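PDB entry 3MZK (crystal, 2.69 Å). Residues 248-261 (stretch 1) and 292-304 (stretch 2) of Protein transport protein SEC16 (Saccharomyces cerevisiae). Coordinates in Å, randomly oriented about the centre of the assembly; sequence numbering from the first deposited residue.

Stretch 1, residues 248-261: ASENWKSIVAAVLI
Stretch 2 292-304: GLTAAASTLFIIG

Two helices of one chain, 252-261 and 294-303, run nearly parallel: their N-to-C directions differ by 12° and their axes approach to 11.6 Å. CA-CA distances fix the register, with Ser249 opposite Leu293 (8.0 Å), Trp252 opposite Ala296 (7.8 Å), Val256 opposite Leu300 (8.1 Å) and Leu260 opposite Ile303 (9.8 Å). No hydrogen bond crosses the contact, which buries 367 Å² by side-chain packing.

Ser249 (chi1 p), in the preceding helix, points toward Leu293 (m, t), placing its CB 3.8 Å from Leu293 CD1. At Asn251 (phi/psi -117/24) the chain leaves helical geometry, and the next helix starts; Asn251 O accepts from Ile255 N (3.2 Å) and Ser254 OG (3.1 Å). Trp252 (chi1 71°, chi2 -89°) lays its indole against Ala296: Ala296 CB sits 3.8 Å from the centroid of the Trp252 six-membered ring, 21° off the normal, a CH-pi contact over one face. Trp252 CZ3 also lies 3.8 Å from Leu300 CD2. One turn on, Val256 (t) brings CG2 within 3.5 Å of Leu300 CD2; Leu300 (m, t) starts sideways, but its end comes nearer. Finally, Leu260 (m, t) meets Ile303 (m, t), with Leu260 CD1 4.2 Å from Ile303 CD1. The spacing 252, 256, 260 keeps these side chains on one helix face.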

# COMPACT_ATOMS: atom_id res chain seq x y z
N ALA B 248 15.50 -19.51 22.56
CA ALA B 248 15.62 -18.63 21.41
C ALA B 248 17.07 -18.31 21.08
O ALA B 248 17.47 -18.32 19.92
CB ALA B 248 14.83 -17.35 21.63
N SER B 249 17.85 -18.01 22.12
CA SER B 249 19.25 -17.64 21.92
C SER B 249 20.10 -18.86 21.57
O SER B 249 21.11 -18.75 20.88
CB SER B 249 19.80 -16.93 23.15
OG SER B 249 19.73 -17.76 24.29
N GLU B 250 19.67 -20.03 22.04
CA GLU B 250 20.41 -21.26 21.78
C GLU B 250 20.12 -21.80 20.38
O GLU B 250 20.97 -22.47 19.78
CB GLU B 250 20.10 -22.31 22.84
N ASN B 251 18.94 -21.51 19.85
CA ASN B 251 18.54 -22.02 18.54
C ASN B 251 18.30 -20.95 17.48
O ASN B 251 17.57 -21.19 16.52
CB ASN B 251 17.29 -22.89 18.66
CG ASN B 251 17.52 -24.12 19.50
OD1 ASN B 251 17.87 -25.18 18.99
ND2 ASN B 251 17.32 -23.99 20.81
N TRP B 252 18.92 -19.79 17.64
CA TRP B 252 18.67 -18.66 16.75
C TRP B 252 18.94 -19.00 15.29
O TRP B 252 18.28 -18.49 14.39
CB TRP B 252 19.49 -17.44 17.16
CG TRP B 252 20.97 -17.56 16.89
CD1 TRP B 252 21.91 -18.08 17.73
CD2 TRP B 252 21.67 -17.15 15.71
NE1 TRP B 252 23.15 -18.02 17.15
CE2 TRP B 252 23.03 -17.45 15.91
CE3 TRP B 252 21.27 -16.56 14.51
CZ2 TRP B 252 24.00 -17.18 14.95
CZ3 TRP B 252 22.24 -16.29 13.56
CH2 TRP B 252 23.58 -16.60 13.78
N LYS B 253 19.92 -19.86 15.05
CA LYS B 253 20.29 -20.21 13.69
C LYS B 253 19.16 -20.88 12.91
O LYS B 253 18.86 -20.48 11.78
CB LYS B 253 21.54 -21.09 13.68
CG LYS B 253 22.83 -20.30 13.65
CD LYS B 253 24.02 -21.22 13.55
CE LYS B 253 25.33 -20.47 13.56
NZ LYS B 253 26.47 -21.41 13.57
N SER B 254 18.53 -21.89 13.51
CA SER B 254 17.44 -22.61 12.85
C SER B 254 16.17 -21.78 12.80
O SER B 254 15.35 -21.95 11.90
CB SER B 254 17.18 -23.94 13.56
OG SER B 254 16.94 -23.74 14.94
N ILE B 255 16.01 -20.88 13.76
CA ILE B 255 14.85 -20.00 13.80
C ILE B 255 14.84 -19.04 12.61
O ILE B 255 13.89 -18.99 11.84
CB ILE B 255 14.81 -19.18 15.10
CG1 ILE B 255 14.67 -20.10 16.31
CG2 ILE B 255 13.67 -18.18 15.06
CD1 ILE B 255 14.60 -19.37 17.63
N VAL B 256 15.91 -18.28 12.47
CA VAL B 256 16.04 -17.37 11.35
C VAL B 256 15.95 -18.13 10.03
O VAL B 256 15.31 -17.67 9.09
CB VAL B 256 17.37 -16.57 11.42
CG1 VAL B 256 17.53 -15.66 10.21
CG2 VAL B 256 17.40 -15.76 12.70
N ALA B 257 16.58 -19.30 9.98
CA ALA B 257 16.57 -20.12 8.77
C ALA B 257 15.15 -20.53 8.37
O ALA B 257 14.82 -20.56 7.19
CB ALA B 257 17.45 -21.36 8.95
N ALA B 258 14.33 -20.83 9.37
CA ALA B 258 12.93 -21.18 9.12
C ALA B 258 12.18 -20.01 8.50
O ALA B 258 11.43 -20.18 7.54
CB ALA B 258 12.26 -21.61 10.41
N VAL B 259 12.39 -18.82 9.05
CA VAL B 259 11.73 -17.62 8.54
C VAL B 259 12.13 -17.34 7.09
O VAL B 259 11.27 -17.13 6.24
CB VAL B 259 12.02 -16.39 9.41
CG1 VAL B 259 11.55 -15.13 8.72
CG2 VAL B 259 11.37 -16.54 10.77
N LEU B 260 13.43 -17.34 6.82
CA LEU B 260 13.92 -17.01 5.49
C LEU B 260 13.41 -17.96 4.42
O LEU B 260 13.04 -17.54 3.32
CB LEU B 260 15.46 -16.95 5.47
CG LEU B 260 16.09 -15.89 6.38
CD1 LEU B 260 17.60 -15.91 6.28
CD2 LEU B 260 15.54 -14.50 6.07
N ILE B 261 13.40 -19.25 4.74
CA ILE B 261 13.04 -20.27 3.76
C ILE B 261 11.54 -20.25 3.45
O ILE B 261 11.10 -20.87 2.49
CB ILE B 261 13.45 -21.68 4.22
CG1 ILE B 261 13.69 -22.60 3.02
CG2 ILE B 261 12.42 -22.26 5.17
CD1 ILE B 261 14.30 -23.94 3.39
N GLY B 292 24.07 -11.02 25.08
CA GLY B 292 25.51 -11.12 24.93
C GLY B 292 26.05 -11.62 23.59
O GLY B 292 27.26 -11.59 23.36
N LEU B 293 25.16 -12.08 22.72
CA LEU B 293 25.59 -12.71 21.47
C LEU B 293 25.72 -11.73 20.31
O LEU B 293 24.85 -11.67 19.44
CB LEU B 293 24.62 -13.84 21.12
CG LEU B 293 24.39 -14.87 22.22
CD1 LEU B 293 23.17 -15.74 21.92
CD2 LEU B 293 25.64 -15.72 22.44
N THR B 294 26.81 -10.97 20.29
CA THR B 294 26.98 -9.92 19.28
C THR B 294 27.42 -10.42 17.89
O THR B 294 27.36 -9.67 16.91
CB THR B 294 27.91 -8.78 19.77
OG1 THR B 294 29.23 -9.28 20.00
CG2 THR B 294 27.37 -8.17 21.06
N ALA B 295 27.86 -11.66 17.79
CA ALA B 295 28.11 -12.24 16.47
C ALA B 295 26.77 -12.59 15.82
O ALA B 295 26.50 -12.23 14.67
CB ALA B 295 28.99 -13.47 16.58
N ALA B 296 25.92 -13.29 16.57
CA ALA B 296 24.59 -13.60 16.10
C ALA B 296 23.90 -12.34 15.62
O ALA B 296 23.54 -12.22 14.45
CB ALA B 296 23.78 -14.27 17.21
N ALA B 297 23.71 -11.39 16.53
CA ALA B 297 23.05 -10.13 16.21
C ALA B 297 23.54 -9.55 14.89
O ALA B 297 22.74 -9.18 14.03
CB ALA B 297 23.24 -9.13 17.33
N SER B 298 24.85 -9.47 14.73
CA SER B 298 25.44 -8.92 13.51
C SER B 298 25.07 -9.72 12.28
O SER B 298 24.89 -9.16 11.20
CB SER B 298 26.97 -8.84 13.64
OG SER B 298 27.34 -7.82 14.55
N THR B 299 24.97 -11.03 12.43
CA THR B 299 24.52 -11.89 11.34
C THR B 299 23.14 -11.43 10.86
O THR B 299 22.94 -11.18 9.66
CB THR B 299 24.49 -13.38 11.76
OG1 THR B 299 25.77 -13.77 12.25
CG2 THR B 299 24.13 -14.26 10.59
N LEU B 300 22.19 -11.29 11.78
CA LEU B 300 20.85 -10.84 11.43
C LEU B 300 20.85 -9.47 10.76
O LEU B 300 20.14 -9.25 9.78
CB LEU B 300 19.91 -10.85 12.64
CG LEU B 300 19.89 -12.14 13.46
CD1 LEU B 300 18.63 -12.22 14.31
CD2 LEU B 300 19.99 -13.36 12.55
N PHE B 301 21.65 -8.54 11.29
CA PHE B 301 21.73 -7.18 10.75
C PHE B 301 22.27 -7.18 9.33
O PHE B 301 21.80 -6.42 8.47
CB PHE B 301 22.60 -6.28 11.64
CG PHE B 301 22.01 -6.02 13.00
CD1 PHE B 301 20.64 -6.05 13.20
CD2 PHE B 301 22.84 -5.75 14.08
CE1 PHE B 301 20.10 -5.80 14.46
CE2 PHE B 301 22.30 -5.51 15.34
CZ PHE B 301 20.93 -5.53 15.53
N ILE B 302 23.26 -8.03 9.08
CA ILE B 302 23.83 -8.20 7.75
C ILE B 302 22.77 -8.70 6.75
O ILE B 302 22.59 -8.12 5.68
CB ILE B 302 25.00 -9.19 7.77
CG1 ILE B 302 26.18 -8.58 8.53
CG2 ILE B 302 25.41 -9.57 6.36
CD1 ILE B 302 27.23 -9.59 8.96
N ILE B 303 22.08 -9.77 7.12
CA ILE B 303 21.01 -10.30 6.28
C ILE B 303 19.96 -9.23 6.02
O ILE B 303 19.43 -9.12 4.91
CB ILE B 303 20.33 -11.51 6.92
CG1 ILE B 303 21.35 -12.63 7.15
CG2 ILE B 303 19.19 -12.01 6.06
CD1 ILE B 303 20.80 -13.78 7.95
N GLY B 304 19.67 -8.43 7.04
CA GLY B 304 18.66 -7.39 6.93
C GLY B 304 19.16 -6.16 6.21
O GLY B 304 18.41 -5.21 6.01